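Side-chain contacts in uncharacterized HTH-type transcriptional regulator HI_0893 (PDB 3QKX), which probably binds DNA through a helix-turn-helix motif and regulates transcription as a member of the TetR family: residues Lys90-Trp93 / Tyr94-Glu98; Glu145-Leu148 / Phe149-Leu153. All coordinates share one frame; numbering follows the deposited sequence. Where two conformers were deposited one is given.

How the contacts relate
Both contacts are local, contact 1 within one helix and contact 2 along a short helix and the turn that follows, so neither closes a long loop; both belong to the C-terminal domain of a TetR-type regulator. Along the chain, contact 1 comes first, on the last turns of helix 81-98, and contact 2 follows on helix 145-151; they stand in series, neither nested nor crossed. Their centres are about 18 Å apart, yet they meet where Ile92 CD1 packs on Leu153 CD1 at 3.8 Å. Helix 154-165 lies against both, taking Ile92 and Trp93 from the first and Phe149 from the second. Contact 2 additionally reaches the second subunit, whereas no other protein chain of the assembly touches contact 1.

Contact 1 of 2, residues Lys90-Trp93 / Tyr94-Glu98. With SO4 (sulfate ion), chain F.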
loop_
_atom_site.group_PDB
_atom_site.type_symbol
_atom_site.label_atom_id
_atom_site.label_comp_id
_atom_site.label_asym_id
_atom_site.label_seq_id
_atom_site.Cartn_x
_atom_site.Cartn_y
_atom_site.Cartn_z
ATOM N N LYS A 90 16.107 -4.867 4.770
ATOM C CA LYS A 90 17.054 -4.258 3.842
ATOM C C LYS A 90 16.928 -4.859 2.454
ATOM O O LYS A 90 17.030 -4.148 1.432
ATOM C CB LYS A 90 18.490 -4.463 4.334
ATOM C CG LYS A 90 18.836 -3.734 5.621
ATOM C CD LYS A 90 20.045 -4.365 6.261
ATOM C CE LYS A 90 21.350 -3.655 5.877
ATOM N NZ LYS A 90 22.544 -4.310 6.501
ATOM N N ASN A 91 16.717 -6.173 2.400
ATOM C CA ASN A 91 16.496 -6.832 1.120
ATOM C C ASN A 91 15.335 -6.190 0.381
ATOM O O ASN A 91 15.452 -5.894 -0.792
ATOM C CB ASN A 91 16.173 -8.307 1.280
ATOM C CG ASN A 91 17.364 -9.153 1.742
ATOM O OD1 ASN A 91 18.514 -8.771 1.605
ATOM N ND2 ASN A 91 17.060 -10.303 2.329
ATOM N N ILE A 92 14.222 -5.956 1.080
ATOM C CA ILE A 92 13.055 -5.361 0.451
ATOM C C ILE A 92 13.334 -3.927 0.056
ATOM O O ILE A 92 12.981 -3.515 -1.041
ATOM C CB ILE A 92 11.821 -5.382 1.381
ATOM C CG1 ILE A 92 11.376 -6.817 1.658
ATOM C CG2 ILE A 92 10.664 -4.627 0.754
ATOM C CD1 ILE A 92 10.142 -6.904 2.624
ATOM N N TRP A 93 13.961 -3.175 0.962
ATOM C CA TRP A 93 14.224 -1.744 0.765
ATOM C C TRP A 93 15.097 -1.506 -0.441
ATOM O O TRP A 93 14.733 -0.738 -1.339
ATOM C CB TRP A 93 14.887 -1.149 2.014
ATOM C CG TRP A 93 15.378 0.233 1.837
ATOM C CD1 TRP A 93 16.677 0.633 1.648
ATOM C CD2 TRP A 93 14.592 1.418 1.798
ATOM N NE1 TRP A 93 16.738 1.988 1.504
ATOM C CE2 TRP A 93 15.471 2.499 1.592
ATOM C CE3 TRP A 93 13.238 1.677 1.919
ATOM C CZ2 TRP A 93 15.034 3.800 1.500
ATOM C CZ3 TRP A 93 12.805 2.995 1.821
ATOM C CH2 TRP A 93 13.699 4.026 1.618
ATOM N N TYR A 94 16.240 -2.181 -0.475
ATOM C CA TYR A 94 17.171 -2.027 -1.581
ATOM C C TYR A 94 16.652 -2.639 -2.863
ATOM O O TYR A 94 17.053 -2.205 -3.924
ATOM C CB TYR A 94 18.545 -2.619 -1.240
ATOM C CG TYR A 94 19.266 -1.831 -0.178
ATOM C CD1 TYR A 94 19.649 -0.505 -0.402
ATOM C CD2 TYR A 94 19.576 -2.407 1.048
ATOM C CE1 TYR A 94 20.304 0.227 0.579
ATOM C CE2 TYR A 94 20.215 -1.691 2.033
ATOM C CZ TYR A 94 20.575 -0.375 1.804
ATOM O OH TYR A 94 21.215 0.312 2.807
ATOM N N PHE A 95 15.790 -3.653 -2.779
ATOM C CA PHE A 95 15.225 -4.253 -3.988
ATOM C C PHE A 95 14.312 -3.275 -4.703
ATOM O O PHE A 95 14.390 -3.146 -5.944
ATOM C CB PHE A 95 14.456 -5.525 -3.681
ATOM C CG PHE A 95 13.708 -6.076 -4.857
ATOM C CD1 PHE A 95 14.367 -6.790 -5.835
ATOM C CD2 PHE A 95 12.334 -5.899 -4.977
ATOM C CE1 PHE A 95 13.685 -7.309 -6.914
ATOM C CE2 PHE A 95 11.647 -6.425 -6.064
ATOM C CZ PHE A 95 12.326 -7.126 -7.023
ATOM N N LEU A 96 13.448 -2.603 -3.932
ATOM C CA LEU A 96 12.494 -1.650 -4.489
ATOM C C LEU A 96 13.167 -0.377 -4.916
ATOM O O LEU A 96 12.778 0.193 -5.927
ATOM C CB LEU A 96 11.382 -1.329 -3.504
ATOM C CG LEU A 96 10.428 -2.497 -3.208
ATOM C CD1 LEU A 96 9.541 -2.200 -2.010
ATOM C CD2 LEU A 96 9.576 -2.839 -4.431
ATOM N N GLN A 97 14.187 0.066 -4.174
ATOM C CA GLN A 97 14.949 1.219 -4.620
ATOM C C GLN A 97 15.710 0.889 -5.919
ATOM O O GLN A 97 15.678 1.690 -6.855
ATOM C CB GLN A 97 15.850 1.764 -3.496
ATOM C CG GLN A 97 15.032 2.371 -2.276
ATOM C CD GLN A 97 14.237 3.657 -2.615
ATOM O OE1 GLN A 97 14.814 4.715 -2.886
ATOM N NE2 GLN A 97 12.908 3.558 -2.572
ATOM N N GLU A 98 16.321 -0.287 -6.000
ATOM C CA GLU A 98 16.994 -0.712 -7.240
ATOM C C GLU A 98 16.013 -0.931 -8.429
ATOM O O GLU A 98 16.408 -0.785 -9.565
ATOM C CB GLU A 98 17.893 -1.972 -6.996
ATOM C CG GLU A 98 19.357 -1.640 -6.480
ATOM C CD GLU A 98 19.961 -2.642 -5.395
ATOM O OE1 GLU A 98 19.528 -3.830 -5.272
ATOM O OE2 GLU A 98 20.907 -2.222 -4.674
HETATM S S SO4 F . 25.799 -4.541 9.091
HETATM O O1 SO4 F . 25.547 -5.891 8.573
HETATM O O2 SO4 F . 25.349 -4.419 10.480
HETATM O O3 SO4 F . 25.104 -3.569 8.241
HETATM O O4 SO4 F . 27.228 -4.248 9.060
#
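Trp93 meets Tyr94 and Gln97 on the last turns of helix 81-98, in the all-helical C-terminal domain of this TetR-family protein. The indole of Trp93 turns an edge to the face of Tyr94, a T-shaped pair with the planes at 73° and the centroids of the five-membered ring and the phenol ring 4.9 Å apart. Trp93 CD1 does the touching, standing over the centre of the phenol ring. One turn on, Gln97, in the conformer given, comes over a face of the same indole: its CG makes a CH-pi contact 4.1 Å from the centroid of the six-membered ring. A bend at chi2 (-67°) turns the glutamine chain; its amide plane lies 10° from the indole plane. Tryptophan suits this place because its large ring can serve both neighbours while packing on Leu159 and Leu175 of the helices beyond; tyrosine and glutamine, at the exposed margin, combine apolar contact with polar ends. Beneath the rings run ordinary i to i+4 helix bonds, including Gln97 N to Trp93 O at 3.0 Å. Ile92 and Leu96 lie side by side, CG2 of the isoleucine 3.8 Å from CD1 of the leucine, Ile92 packing on Ala156 and Ile157 and Leu96 on Leu106. The far end of Lys90 leads away to a sulfate, probably from the crystallisation liquor, in a weak and doubtful link; its aliphatic base touches Tyr94, with Lys90 CB 4.0 Å from Tyr94 CE2.

Contact 2 of 2, residues Glu145-Leu148 / Phe149-Leu153; sequences EDIL and FLLSL
Residues Glu145-Leu150 and the turn that follows belong to a short alpha-helix of the TetR-type C-terminal domain and its exit, with successive i to i+4 bonds from Phe149 N to Glu145 O (3.0 Å), Leu150 N to Asp146 O (2.9 Å) and Leu151 N to Ile147 O (3.0 Å). Farther along, Leu148 O receives the hydroxyl of Ser152 at 2.6 Å and, weakly, the amide of Leu151. A chi1 of 60° brings Ser152 OG to this carbonyl, which it meets from above the carbonyl plane. Serine suits this buried place: it is small and brings its own donor to a carbonyl near the end of the helix.

Ile147 and Leu151, one turn apart, point the same way, with CG2 of the isoleucine 4.2 Å from CD1 of the leucine. Together with Leu150 they give the helix an apolar side that packs on the second subunit, Ile147 and Leu150 meeting its Leu159 and Leu151 its Thr155; branched aliphatic chains suit a surface that another subunit covers. Leu148 packs instead within its own chain, on Trp127 and Cys131. The ring of Phe149 swings away from the preceding turn, its CG anti to the backbone N (chi1 -179°), and meets Trp127 edge-to-face. Aspartate suits the exposed margin, where Asp146 OD2 forms a salt bridge with Lys164 of the second subunit. Asp146 OD1 is hydrogen-bonded to Ser144 OG; Ile147 N also reaches OD1 at 2.7 Å, but the bond is bent (117°) and so weak.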
loop_
_atom_site.group_PDB
_atom_site.type_symbol
_atom_site.label_atom_id
_atom_site.label_comp_id
_atom_site.label_asym_id
_atom_site.label_seq_id
_atom_site.Cartn_x
_atom_site.Cartn_y
_atom_site.Cartn_z
ATOM N N GLU A 145 0.603 -14.669 10.985
ATOM C CA GLU A 145 1.812 -14.239 10.244
ATOM C C GLU A 145 1.562 -12.990 9.412
ATOM O O GLU A 145 2.451 -12.160 9.296
ATOM C CB GLU A 145 2.352 -15.361 9.351
ATOM C CG GLU A 145 2.846 -16.604 10.128
ATOM C CD GLU A 145 1.769 -17.677 10.362
ATOM O OE1 GLU A 145 0.562 -17.366 10.244
ATOM O OE2 GLU A 145 2.144 -18.838 10.670
ATOM N N ASP A 146 0.360 -12.835 8.856
ATOM C CA ASP A 146 0.071 -11.631 8.054
ATOM C C ASP A 146 -0.009 -10.368 8.899
ATOM O O ASP A 146 0.528 -9.356 8.505
ATOM C CB ASP A 146 -1.154 -11.768 7.117
ATOM C CG ASP A 146 -2.409 -12.218 7.820
ATOM O OD1 ASP A 146 -2.506 -12.071 9.054
ATOM O OD2 ASP A 146 -3.319 -12.732 7.124
ATOM N N ILE A 147 -0.620 -10.460 10.082
ATOM C CA ILE A 147 -0.674 -9.336 11.014
ATOM C C ILE A 147 0.731 -8.929 11.411
ATOM O O ILE A 147 1.087 -7.748 11.349
ATOM C CB ILE A 147 -1.503 -9.654 12.277
ATOM C CG1 ILE A 147 -2.989 -9.683 11.947
ATOM C CG2 ILE A 147 -1.282 -8.630 13.316
ATOM C CD1 ILE A 147 -3.847 -10.334 13.018
ATOM N N LEU A 148 1.546 -9.905 11.768
ATOM C CA LEU A 148 2.925 -9.612 12.119
ATOM C C LEU A 148 3.650 -8.897 10.976
ATOM O O LEU A 148 4.332 -7.890 11.195
ATOM C CB LEU A 148 3.663 -10.899 12.486
ATOM C CG LEU A 148 3.237 -11.595 13.782
ATOM C CD1 LEU A 148 3.958 -12.931 13.863
ATOM C CD2 LEU A 148 3.552 -10.726 14.993
ATOM N N PHE A 149 3.480 -9.397 9.760
ATOM C CA PHE A 149 4.053 -8.732 8.597
ATOM C C PHE A 149 3.580 -7.287 8.479
ATOM O O PHE A 149 4.396 -6.398 8.326
ATOM C CB PHE A 149 3.713 -9.475 7.329
ATOM C CG PHE A 149 4.292 -8.842 6.082
ATOM C CD1 PHE A 149 5.580 -9.125 5.685
ATOM C CD2 PHE A 149 3.530 -7.990 5.296
ATOM C CE1 PHE A 149 6.118 -8.547 4.530
ATOM C CE2 PHE A 149 4.066 -7.426 4.126
ATOM C CZ PHE A 149 5.354 -7.712 3.752
ATOM N N LEU A 150 2.279 -7.064 8.607
ATOM C CA LEU A 150 1.689 -5.751 8.388
ATOM C C LEU A 150 2.056 -4.743 9.489
ATOM O O LEU A 150 1.955 -3.532 9.264
ATOM C CB LEU A 150 0.162 -5.854 8.203
ATOM C CG LEU A 150 -0.288 -6.578 6.905
ATOM C CD1 LEU A 150 -1.818 -6.853 6.922
ATOM C CD2 LEU A 150 0.121 -5.873 5.543
ATOM N N LEU A 151 2.496 -5.248 10.649
ATOM C CA LEU A 151 3.059 -4.428 11.733
ATOM C C LEU A 151 4.564 -4.171 11.604
ATOM O O LEU A 151 5.085 -3.324 12.321
ATOM C CB LEU A 151 2.808 -5.081 13.108
ATOM C CG LEU A 151 1.391 -5.133 13.664
ATOM C CD1 LEU A 151 1.377 -5.875 14.995
ATOM C CD2 LEU A 151 0.789 -3.745 13.840
ATOM N N SER A 152 5.266 -4.901 10.735
ATOM C CA SER A 152 6.741 -4.900 10.765
ATOM C C SER A 152 7.384 -4.720 9.356
ATOM O O SER A 152 7.627 -3.573 8.916
ATOM C CB SER A 152 7.247 -6.152 11.461
ATOM O OG SER A 152 6.814 -7.328 10.793
ATOM N N LEU A 153 7.610 -5.816 8.631
ATOM C CA LEU A 153 8.268 -5.714 7.328
ATOM C C LEU A 153 7.526 -4.809 6.380
ATOM O O LEU A 153 8.137 -4.208 5.502
ATOM C CB LEU A 153 8.406 -7.069 6.646
ATOM C CG LEU A 153 9.718 -7.786 6.780
ATOM C CD1 LEU A 153 9.735 -8.972 5.797
ATOM C CD2 LEU A 153 10.847 -6.830 6.519
#